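PDB 3VU4: KmHsv2 from Kluyveromyces marxianus, which probably binds phosphoinositides at membranes as a seven-bladed beta-propeller of the PROPPIN family, related to the autophagy protein Atg18. Local coordinates for residues A[252-257]-A[311-316]; A[264-269]-A[294-299]; A[300-305]-A[321-326]; A[330-335]-A[343-348]. One frame throughout, in Å; residues are numbered along the deposited sequence.

Interaction 1 (A[252-257]-A[311-316]); sequences GSKLAV and IAWISE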
# COMPACT_ATOMS: atom_id res chain seq x y z
N GLY A 252 8.63 9.44 -4.24
CA GLY A 252 7.38 9.83 -4.88
C GLY A 252 7.47 9.98 -6.39
O GLY A 252 6.54 10.48 -7.03
N SER A 253 8.58 9.55 -6.96
CA SER A 253 8.83 9.64 -8.40
C SER A 253 8.13 8.60 -9.29
O SER A 253 7.67 8.92 -10.38
CB SER A 253 10.34 9.55 -8.66
OG SER A 253 10.59 9.27 -10.03
N LYS A 254 8.09 7.35 -8.85
CA LYS A 254 7.45 6.32 -9.65
C LYS A 254 6.34 5.59 -8.93
O LYS A 254 6.30 5.50 -7.71
CB LYS A 254 8.50 5.31 -10.12
CG LYS A 254 9.46 5.91 -11.12
CD LYS A 254 10.64 5.02 -11.36
CE LYS A 254 11.74 5.79 -12.09
NZ LYS A 254 12.20 6.97 -11.29
N LEU A 255 5.41 5.09 -9.73
CA LEU A 255 4.27 4.37 -9.21
C LEU A 255 4.31 2.96 -9.82
O LEU A 255 4.38 2.81 -11.05
CB LEU A 255 3.00 5.10 -9.63
CG LEU A 255 1.66 4.72 -9.03
CD1 LEU A 255 1.74 4.81 -7.52
CD2 LEU A 255 0.62 5.66 -9.58
N ALA A 256 4.29 1.93 -8.97
CA ALA A 256 4.29 0.55 -9.45
C ALA A 256 2.90 -0.04 -9.31
O ALA A 256 2.22 0.18 -8.31
CB ALA A 256 5.30 -0.31 -8.68
N VAL A 257 2.48 -0.77 -10.34
CA VAL A 257 1.18 -1.41 -10.34
C VAL A 257 1.35 -2.88 -10.74
O VAL A 257 2.11 -3.19 -11.67
CB VAL A 257 0.21 -0.73 -11.34
CG1 VAL A 257 -1.11 -1.51 -11.41
CG2 VAL A 257 -0.05 0.69 -10.92
N ILE A 311 3.03 -5.23 -2.84
CA ILE A 311 4.34 -4.72 -3.22
C ILE A 311 4.73 -3.54 -2.35
O ILE A 311 3.89 -2.93 -1.68
CB ILE A 311 4.38 -4.34 -4.72
CG1 ILE A 311 3.49 -3.13 -4.99
CG2 ILE A 311 3.84 -5.51 -5.55
CD1 ILE A 311 3.28 -2.86 -6.47
N ALA A 312 6.02 -3.22 -2.35
CA ALA A 312 6.51 -2.10 -1.56
C ALA A 312 7.87 -1.67 -2.07
O ALA A 312 8.77 -2.51 -2.27
CB ALA A 312 6.59 -2.49 -0.09
N TRP A 313 8.03 -0.38 -2.31
CA TRP A 313 9.32 0.12 -2.76
C TRP A 313 10.20 0.18 -1.53
O TRP A 313 9.73 0.49 -0.44
CB TRP A 313 9.19 1.51 -3.38
CG TRP A 313 8.46 1.53 -4.69
CD1 TRP A 313 7.10 1.48 -4.88
CD2 TRP A 313 9.04 1.63 -5.99
NE1 TRP A 313 6.81 1.55 -6.22
CE2 TRP A 313 7.98 1.64 -6.92
CE3 TRP A 313 10.35 1.71 -6.46
CZ2 TRP A 313 8.19 1.74 -8.30
CZ3 TRP A 313 10.57 1.81 -7.83
CH2 TRP A 313 9.49 1.82 -8.74
N ILE A 314 11.47 -0.14 -1.70
CA ILE A 314 12.40 -0.11 -0.58
C ILE A 314 13.47 0.92 -0.85
O ILE A 314 14.41 1.08 -0.07
CB ILE A 314 13.05 -1.50 -0.35
CG1 ILE A 314 13.81 -1.94 -1.60
CG2 ILE A 314 11.98 -2.51 -0.01
CD1 ILE A 314 14.66 -3.19 -1.38
N SER A 315 13.33 1.61 -1.98
CA SER A 315 14.27 2.64 -2.38
C SER A 315 13.66 3.37 -3.56
O SER A 315 12.49 3.17 -3.88
CB SER A 315 15.59 2.03 -2.81
OG SER A 315 15.56 1.67 -4.17
N GLU A 316 14.45 4.20 -4.22
CA GLU A 316 13.95 4.95 -5.36
C GLU A 316 13.93 4.10 -6.61
O GLU A 316 13.21 4.40 -7.57
CB GLU A 316 14.81 6.20 -5.58
CG GLU A 316 14.70 7.19 -4.44
CD GLU A 316 15.53 8.45 -4.65
OE1 GLU A 316 15.46 9.35 -3.78
OE2 GLU A 316 16.25 8.55 -5.67
O HOH W 1 11.52 6.43 -8.09

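Interaction 2 (A[264-269]-A[294-299]); sequences LHVFEI and SLCNFK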
# COMPACT_ATOMS: atom_id res chain seq x y z
N LEU A 264 4.02 -6.50 -13.81
CA LEU A 264 4.42 -5.34 -13.04
C LEU A 264 4.63 -4.17 -14.00
O LEU A 264 5.30 -4.31 -15.02
CB LEU A 264 5.71 -5.66 -12.27
CG LEU A 264 6.31 -4.60 -11.36
CD1 LEU A 264 5.28 -4.17 -10.32
CD2 LEU A 264 7.57 -5.15 -10.69
N HIS A 265 4.03 -3.02 -13.67
CA HIS A 265 4.12 -1.81 -14.49
C HIS A 265 4.62 -0.65 -13.63
O HIS A 265 4.32 -0.56 -12.44
CB HIS A 265 2.75 -1.42 -15.05
CG HIS A 265 2.03 -2.53 -15.75
ND1 HIS A 265 2.23 -2.83 -17.08
CD2 HIS A 265 1.10 -3.41 -15.30
CE1 HIS A 265 1.46 -3.85 -17.42
NE2 HIS A 265 0.76 -4.21 -16.36
N VAL A 266 5.38 0.25 -14.24
CA VAL A 266 5.88 1.41 -13.53
C VAL A 266 5.50 2.66 -14.29
O VAL A 266 5.72 2.75 -15.49
CB VAL A 266 7.41 1.36 -13.38
CG1 VAL A 266 7.91 2.68 -12.79
CG2 VAL A 266 7.82 0.18 -12.50
N PHE A 267 4.89 3.61 -13.58
CA PHE A 267 4.49 4.88 -14.18
C PHE A 267 5.35 5.97 -13.55
O PHE A 267 5.74 5.88 -12.38
CB PHE A 267 3.00 5.15 -13.91
CG PHE A 267 2.10 4.16 -14.57
CD1 PHE A 267 1.72 4.32 -15.89
CD2 PHE A 267 1.64 3.04 -13.87
CE1 PHE A 267 0.89 3.38 -16.52
CE2 PHE A 267 0.83 2.10 -14.48
CZ PHE A 267 0.45 2.27 -15.81
N GLU A 268 5.65 7.00 -14.32
CA GLU A 268 6.51 8.07 -13.83
C GLU A 268 5.78 9.37 -13.51
O GLU A 268 5.19 9.98 -14.40
CB GLU A 268 7.62 8.32 -14.85
CG GLU A 268 8.50 9.54 -14.58
CD GLU A 268 9.58 9.71 -15.64
OE1 GLU A 268 10.62 9.03 -15.54
OE2 GLU A 268 9.38 10.51 -16.58
N ILE A 269 5.82 9.79 -12.24
CA ILE A 269 5.19 11.04 -11.82
C ILE A 269 6.13 12.22 -12.14
O ILE A 269 5.69 13.28 -12.62
CB ILE A 269 4.84 11.02 -10.31
CG1 ILE A 269 3.54 10.22 -10.09
CG2 ILE A 269 4.67 12.43 -9.78
CD1 ILE A 269 3.67 8.73 -10.30
N SER A 294 2.90 3.22 -19.20
CA SER A 294 3.90 2.56 -18.37
C SER A 294 5.32 2.69 -18.94
O SER A 294 5.53 2.60 -20.15
CB SER A 294 3.54 1.08 -18.25
OG SER A 294 4.55 0.36 -17.56
N LEU A 295 6.30 2.89 -18.06
CA LEU A 295 7.70 3.00 -18.46
C LEU A 295 8.23 1.63 -18.88
O LEU A 295 9.02 1.52 -19.81
CB LEU A 295 8.54 3.51 -17.30
CG LEU A 295 9.10 4.92 -17.43
CD1 LEU A 295 8.03 5.87 -17.94
CD2 LEU A 295 9.63 5.36 -16.06
N CYS A 296 7.78 0.60 -18.18
CA CYS A 296 8.20 -0.76 -18.45
C CYS A 296 7.17 -1.74 -17.93
O CYS A 296 6.49 -1.46 -16.95
CB CYS A 296 9.56 -1.03 -17.80
SG CYS A 296 9.68 -0.52 -16.07
N ASN A 297 7.06 -2.88 -18.60
CA ASN A 297 6.10 -3.91 -18.23
C ASN A 297 6.82 -5.23 -18.05
O ASN A 297 7.26 -5.85 -19.02
CB ASN A 297 5.04 -4.04 -19.31
CG ASN A 297 4.44 -2.70 -19.69
OD1 ASN A 297 3.95 -1.96 -18.83
ND2 ASN A 297 4.47 -2.37 -20.98
N PHE A 298 6.92 -5.68 -16.81
CA PHE A 298 7.61 -6.91 -16.49
C PHE A 298 6.63 -8.03 -16.13
O PHE A 298 5.75 -7.85 -15.31
CB PHE A 298 8.55 -6.64 -15.32
CG PHE A 298 9.42 -7.80 -14.95
CD1 PHE A 298 10.67 -7.95 -15.55
CD2 PHE A 298 9.03 -8.70 -13.97
CE1 PHE A 298 11.51 -8.98 -15.16
CE2 PHE A 298 9.86 -9.75 -13.58
CZ PHE A 298 11.10 -9.89 -14.17
N LYS A 299 6.80 -9.19 -16.76
CA LYS A 299 5.92 -10.32 -16.47
C LYS A 299 6.49 -11.15 -15.32
O LYS A 299 7.59 -11.70 -15.40
CB LYS A 299 5.73 -11.18 -17.72
CG LYS A 299 5.02 -10.42 -18.84
CD LYS A 299 4.63 -11.31 -20.01
CE LYS A 299 3.86 -10.52 -21.07
NZ LYS A 299 3.45 -11.35 -22.25

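Interaction 3 (A[300-305]-A[321-326]); sequences LSVDKH and VVWPHT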
# COMPACT_ATOMS: atom_id res chain seq x y z
N LEU A 300 5.71 -11.22 -14.24
CA LEU A 300 6.11 -11.94 -13.05
C LEU A 300 5.98 -13.45 -13.23
O LEU A 300 5.12 -13.94 -13.97
CB LEU A 300 5.28 -11.46 -11.86
CG LEU A 300 5.49 -9.97 -11.58
CD1 LEU A 300 4.35 -9.42 -10.72
CD2 LEU A 300 6.86 -9.76 -10.92
N SER A 301 6.86 -14.17 -12.55
CA SER A 301 6.90 -15.63 -12.60
C SER A 301 6.19 -16.22 -11.38
O SER A 301 6.70 -16.14 -10.27
CB SER A 301 8.35 -16.10 -12.62
OG SER A 301 8.45 -17.48 -12.33
N VAL A 302 5.03 -16.82 -11.59
CA VAL A 302 4.32 -17.42 -10.47
C VAL A 302 3.61 -18.73 -10.85
O VAL A 302 3.18 -18.91 -11.98
CB VAL A 302 3.29 -16.41 -9.88
CG1 VAL A 302 2.16 -16.16 -10.88
CG2 VAL A 302 2.77 -16.95 -8.55
N ASP A 303 3.52 -19.66 -9.89
CA ASP A 303 2.87 -20.94 -10.15
C ASP A 303 1.35 -20.78 -10.21
O ASP A 303 0.84 -19.70 -9.95
CB ASP A 303 3.26 -21.99 -9.10
CG ASP A 303 2.93 -21.57 -7.68
OD1 ASP A 303 1.78 -21.15 -7.42
OD2 ASP A 303 3.83 -21.68 -6.82
N LYS A 304 0.65 -21.85 -10.56
CA LYS A 304 -0.80 -21.80 -10.69
C LYS A 304 -1.60 -21.67 -9.41
O LYS A 304 -2.82 -21.64 -9.43
CB LYS A 304 -1.29 -23.02 -11.48
CG LYS A 304 -1.05 -24.36 -10.80
CD LYS A 304 -1.63 -25.50 -11.64
CE LYS A 304 -1.47 -26.87 -10.98
NZ LYS A 304 -2.11 -27.96 -11.77
N HIS A 305 -0.91 -21.58 -8.28
CA HIS A 305 -1.60 -21.46 -7.00
C HIS A 305 -1.61 -20.03 -6.45
O HIS A 305 -1.89 -19.82 -5.27
CB HIS A 305 -0.95 -22.42 -6.00
CG HIS A 305 -0.85 -23.83 -6.50
ND1 HIS A 305 -1.96 -24.61 -6.76
CD2 HIS A 305 0.22 -24.58 -6.84
CE1 HIS A 305 -1.58 -25.77 -7.24
NE2 HIS A 305 -0.26 -25.79 -7.31
N VAL A 321 8.13 -7.77 -3.76
CA VAL A 321 6.82 -8.33 -4.02
C VAL A 321 6.73 -9.52 -3.08
O VAL A 321 7.65 -10.36 -3.02
CB VAL A 321 6.70 -8.79 -5.47
CG1 VAL A 321 5.37 -9.54 -5.67
CG2 VAL A 321 6.77 -7.58 -6.41
N VAL A 322 5.65 -9.57 -2.31
CA VAL A 322 5.46 -10.67 -1.38
C VAL A 322 4.28 -11.53 -1.82
O VAL A 322 3.16 -11.03 -2.02
CB VAL A 322 5.21 -10.15 0.05
CG1 VAL A 322 5.08 -11.32 1.03
CG2 VAL A 322 6.35 -9.24 0.45
N TRP A 323 4.54 -12.83 -1.99
CA TRP A 323 3.52 -13.77 -2.40
C TRP A 323 3.09 -14.57 -1.17
O TRP A 323 3.85 -15.40 -0.68
CB TRP A 323 4.08 -14.72 -3.45
CG TRP A 323 4.64 -14.03 -4.65
CD1 TRP A 323 5.97 -13.76 -4.91
CD2 TRP A 323 3.91 -13.51 -5.77
NE1 TRP A 323 6.09 -13.12 -6.12
CE2 TRP A 323 4.85 -12.95 -6.67
CE3 TRP A 323 2.54 -13.47 -6.10
CZ2 TRP A 323 4.47 -12.36 -7.87
CZ3 TRP A 323 2.17 -12.88 -7.30
CH2 TRP A 323 3.13 -12.33 -8.17
N PRO A 324 1.87 -14.31 -0.65
CA PRO A 324 1.42 -15.04 0.54
C PRO A 324 1.35 -16.56 0.41
O PRO A 324 1.66 -17.26 1.37
CB PRO A 324 0.05 -14.41 0.85
CG PRO A 324 -0.42 -13.96 -0.49
CD PRO A 324 0.83 -13.39 -1.13
N HIS A 325 0.98 -17.08 -0.77
CA HIS A 325 0.86 -18.52 -0.98
C HIS A 325 2.16 -19.35 -0.94
O HIS A 325 2.13 -20.53 -0.60
CB HIS A 325 0.11 -18.82 -2.30
CG HIS A 325 0.97 -18.74 -3.52
ND1 HIS A 325 1.68 -17.61 -3.88
CD2 HIS A 325 1.24 -19.66 -4.49
CE1 HIS A 325 2.33 -17.83 -5.00
NE2 HIS A 325 2.08 -19.07 -5.39
N THR A 326 3.30 -18.76 -1.28
CA THR A 326 4.54 -19.52 -1.19
C THR A 326 5.44 -18.84 -0.16
O THR A 326 6.57 -19.26 0.04
CB THR A 326 5.31 -19.57 -2.54
OG1 THR A 326 5.65 -18.24 -2.95
CG2 THR A 326 4.47 -20.24 -3.61

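Interaction 4 (A[330-335]-A[343-348]); sequences ETFKVV and WLIQMD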
# COMPACT_ATOMS: atom_id res chain seq x y z
N GLU A 330 10.37 -11.41 -3.39
CA GLU A 330 11.26 -11.10 -4.49
C GLU A 330 11.62 -9.62 -4.54
O GLU A 330 10.76 -8.76 -4.38
CB GLU A 330 10.60 -11.53 -5.80
CG GLU A 330 10.73 -13.02 -6.06
CD GLU A 330 9.50 -13.62 -6.67
OE1 GLU A 330 8.78 -12.92 -7.40
OE2 GLU A 330 9.26 -14.83 -6.44
N THR A 331 12.90 -9.33 -4.75
CA THR A 331 13.38 -7.96 -4.81
C THR A 331 13.67 -7.58 -6.25
O THR A 331 14.47 -8.24 -6.92
CB THR A 331 14.65 -7.81 -3.96
OG1 THR A 331 14.34 -8.14 -2.60
CG2 THR A 331 15.18 -6.39 -4.02
N PHE A 332 13.03 -6.53 -6.74
CA PHE A 332 13.22 -6.08 -8.12
C PHE A 332 13.91 -4.72 -8.20
O PHE A 332 13.81 -3.90 -7.29
CB PHE A 332 11.88 -6.02 -8.86
CG PHE A 332 11.15 -7.34 -8.91
CD1 PHE A 332 10.42 -7.80 -7.81
CD2 PHE A 332 11.20 -8.14 -10.05
CE1 PHE A 332 9.76 -9.03 -7.84
CE2 PHE A 332 10.54 -9.37 -10.10
CZ PHE A 332 9.81 -9.82 -8.99
N LYS A 333 14.59 -4.49 -9.31
CA LYS A 333 15.29 -3.23 -9.52
C LYS A 333 14.80 -2.61 -10.83
O LYS A 333 14.66 -3.31 -11.84
CB LYS A 333 16.80 -3.49 -9.59
CG LYS A 333 17.69 -2.59 -8.73
CD LYS A 333 17.97 -1.26 -9.39
CE LYS A 333 19.31 -0.68 -8.92
NZ LYS A 333 19.35 -0.33 -7.47
N VAL A 334 14.52 -1.32 -10.81
CA VAL A 334 14.07 -0.61 -12.00
C VAL A 334 15.29 0.18 -12.47
O VAL A 334 15.83 1.00 -11.73
CB VAL A 334 12.90 0.35 -11.68
CG1 VAL A 334 12.42 1.02 -12.95
CG2 VAL A 334 11.77 -0.42 -11.04
N VAL A 335 15.72 -0.08 -13.69
CA VAL A 335 16.91 0.56 -14.23
C VAL A 335 16.75 1.09 -15.65
O VAL A 335 16.10 0.46 -16.49
CB VAL A 335 18.07 -0.45 -14.24
CG1 VAL A 335 19.34 0.19 -14.77
CG2 VAL A 335 18.26 -1.02 -12.84
N TRP A 343 13.51 1.75 -19.93
CA TRP A 343 13.61 1.26 -18.56
C TRP A 343 13.39 -0.24 -18.53
O TRP A 343 12.58 -0.77 -19.29
CB TRP A 343 12.54 1.88 -17.67
CG TRP A 343 12.77 3.30 -17.34
CD1 TRP A 343 12.37 4.39 -18.05
CD2 TRP A 343 13.41 3.80 -16.16
NE1 TRP A 343 12.72 5.54 -17.39
CE2 TRP A 343 13.36 5.21 -16.23
CE3 TRP A 343 14.03 3.19 -15.05
CZ2 TRP A 343 13.90 6.02 -15.23
CZ3 TRP A 343 14.56 4.00 -14.06
CH2 TRP A 343 14.50 5.40 -14.15
N LEU A 344 14.12 -0.93 -17.67
CA LEU A 344 13.98 -2.38 -17.56
C LEU A 344 13.83 -2.77 -16.10
O LEU A 344 14.30 -2.08 -15.20
CB LEU A 344 15.21 -3.08 -18.15
CG LEU A 344 15.53 -2.74 -19.61
CD1 LEU A 344 16.88 -3.33 -19.97
CD2 LEU A 344 14.43 -3.27 -20.54
N ILE A 345 13.17 -3.89 -15.88
CA ILE A 345 12.97 -4.39 -14.53
C ILE A 345 13.71 -5.71 -14.44
O ILE A 345 13.58 -6.57 -15.31
CB ILE A 345 11.47 -4.60 -14.24
CG1 ILE A 345 10.78 -3.24 -14.16
CG2 ILE A 345 11.30 -5.37 -12.94
CD1 ILE A 345 9.27 -3.31 -14.11
N GLN A 346 14.51 -5.87 -13.40
CA GLN A 346 15.24 -7.11 -13.23
C GLN A 346 15.00 -7.66 -11.83
O GLN A 346 14.82 -6.90 -10.88
CB GLN A 346 16.74 -6.87 -13.46
CG GLN A 346 17.36 -5.86 -12.50
CD GLN A 346 18.78 -5.45 -12.89
OE1 GLN A 346 19.00 -4.89 -13.97
NE2 GLN A 346 19.74 -5.73 -12.02
N MET A 347 14.95 -8.98 -11.70
CA MET A 347 14.76 -9.58 -10.39
C MET A 347 16.13 -9.85 -9.78
O MET A 347 16.89 -10.67 -10.30
CB MET A 347 13.97 -10.88 -10.49
CG MET A 347 13.63 -11.48 -9.13
SD MET A 347 12.67 -12.99 -9.23
CE MET A 347 13.91 -14.13 -9.78
N ASP A 348 16.46 -9.17 -8.70
CA ASP A 348 17.76 -9.37 -8.07
C ASP A 348 17.77 -10.49 -7.04
O ASP A 348 18.79 -11.15 -6.86
CB ASP A 348 18.24 -8.09 -7.39
CG ASP A 348 18.72 -7.05 -8.38
OD1 ASP A 348 19.38 -7.43 -9.38
OD2 ASP A 348 18.46 -5.85 -8.15

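Interaction 1 (A[252-257]-A[311-316])
The packing between strands 254-257 and 311-313 is made by side chains. The strand axes run nearly antiparallel, at 163°, and stay 8.5 Å apart at their closest, so side chains fill the gap. W313 does most of the work. Its CG is anti to the carbonyl carbon (chi1 -69°), which sends the indole across to the other strand. A256 CB meets its pyrrole side obliquely, 3.4 Å from W313 NE1. K254 CB lies near the far corner of the ring, 3.9 Å from W313 CH2. The backbone N of A256 sits at the indole edge, in its plane. I311 adds a second apolar touch, with its CD1 3.9 Å from A256 CB.

This is a blade-to-blade interface of a beta-propeller. Strand 254-259 is the second of its four-stranded sheet, and strand 310-313 is the innermost of the next in sequence.

Polar groups lie around the apolar part. W313 NE1 is bonded to the backbone O of K247, so the buried indole N-H is satisfied. The K254 chain bends at chi4, and NZ donates to S253 OG at 3.1 Å. A water lies 2.7 Å from E316 O and makes a weak bond of 3.3 Å with K254 NZ.

Interaction 2 (A[264-269]-A[294-299])
Backbone bonds form the first shell between 264-269 and 294-299. L264 and F298 are an antiparallel hydrogen-bonded pair. L264 N donates to F298 O at 2.7 Å, and F298 N returns the bond to L264 O at 2.8 Å. Both donors lie in the plane of the carbonyl they meet. Further along, L295 N donates to V266 O at 2.6 Å, with the N-H nearly along the C=O axis. Between these points the pairing is loose, and the bond from V266 N to C296 O is weak. H265 and N297 form the non-hydrogen-bonded pair next to L264 and F298.

The two strands are the third and the outermost of one propeller blade. A long connection, with 24 residues between the two segments, joins them, and its two ends come together here. In PROPPINs the loop between the third and fourth strands of the sixth blade is thought to enter the membrane, and this connection has that position.

Side chains form the next shell. C296 SG, held in the crowded position between N and carbonyl carbon (chi1 48°), lies 4.0 Å from V266 CB. The side chains of L295 and E268 cross obliquely, with L295 CD2 3.8 Å from E268 CB. The phenyl of F267 reaches the start of the other segment, where its CE1 is 3.9 Å from S294 CB.

Outside these residues, E268 OE2 is bonded to Q290 NE2 of the connection. The ring of F267 meets that of F234. I345 of the following blade packs against V266, C296 and F298.

Interaction 3 (A[300-305]-A[321-326])
H325 and D303 both hold CG in the crowded position between backbone N and carbonyl carbon, with chi1 at 82° and 58°. These torsions bring imidazole and carboxylate together tip to tip. V302 CG2 is anti to its backbone N, which points this methyl at the rings opposite. W323 has CG anti to the carbonyl carbon, so its indole leans toward L300 and V302.

H325 NE2 donates to D303 OD1 at 2.9 Å. The bond is bent. The oxygen lies close to the imidazole plane, while the N-H arrives from above the carboxylate plane. The two flat groups stand 80° apart. D303 OD1 also accepts from H305 N at 2.9 Å, through its anti lone pair. This second bond closes an Asx turn, and it helps to fix the carboxylate that holds the histidine.

The apolar part lies beside it. V302 CG2 sits 3.7 Å from H325 CE1 and also lies over one face of the W323 indole. V321 CG1 covers the opposite face. L300 CD1 meets the indole edge, 4.1 Å from W323 CH2. The indole N-H is taken by E330 OE1.

The contact ties the loop that leads from one propeller blade to the next onto strand 318-323 of that next blade and the turn after it. It lies at the surface. The bond to D303 requires a proton on H325 NE2. The nearby carboxylate would probably stabilise a positive charge on the imidazole, and two donors on one oxygen would probably lower the carboxylate's own proton affinity.

Interaction 4 (A[330-335]-A[343-348])
F332 is the centre of one face of this strand pair. M347 is turned with CG anti to the backbone N (chi1 -175°), and its CG lies over the face of the F332 ring, 4.3 Å from the centroid. The sulfur reaches further, in an oblique Met-aromatic contact, and ends 3.7 Å from E330 CG. I345 CG2 meets the same ring at F332 CD2, 4.0 Å away. Along this face V334 CG1 packs obliquely on the indole of W343, 3.4 Å from CE3.

The two strands form an antiparallel beta hairpin. They are the third and the outermost strands of the last propeller blade. K333 with Q346 and V335 with L344 are hydrogen-bonded pairs. The straightest bond runs from V335 N to L344 O, with an N-H...O angle of 174°. Beyond these pairs D348 N donates to T331 O at 2.8 Å.

The polar edge lies on the face of K333 and Q346. Q346 CG packs on K333 CB at 3.8 Å. The amide of Q346 then reaches along its own strand, and its NE2 donates to the syn lone pair of D348 OD1 at 3.2 Å. K333 NZ turns away to bond S317 OG. At the end of the F332 face, E330 forms a salt bridge with R350.

The four contacts follow the last two blades of the propeller and the seam between them. Interaction 2 lies within the sheet that runs from strand 243-248 to strand 296-299, and interaction 4 within the sheet from strand 310-313 to strand 342-352. Interaction 1 joins the two sheets, its centre about 10 Å from that of interaction 2 and 11 Å from that of interaction 4. Interaction 3 lies further off, 17 to 19 Å from the other centres. Along the chain interaction 2 is nested inside interaction 1, interactions 1 and 3 cross, and interaction 4 comes last. The last two blades thus meet through side-chain packing at the seam, and the loop between them is fixed to the last blade.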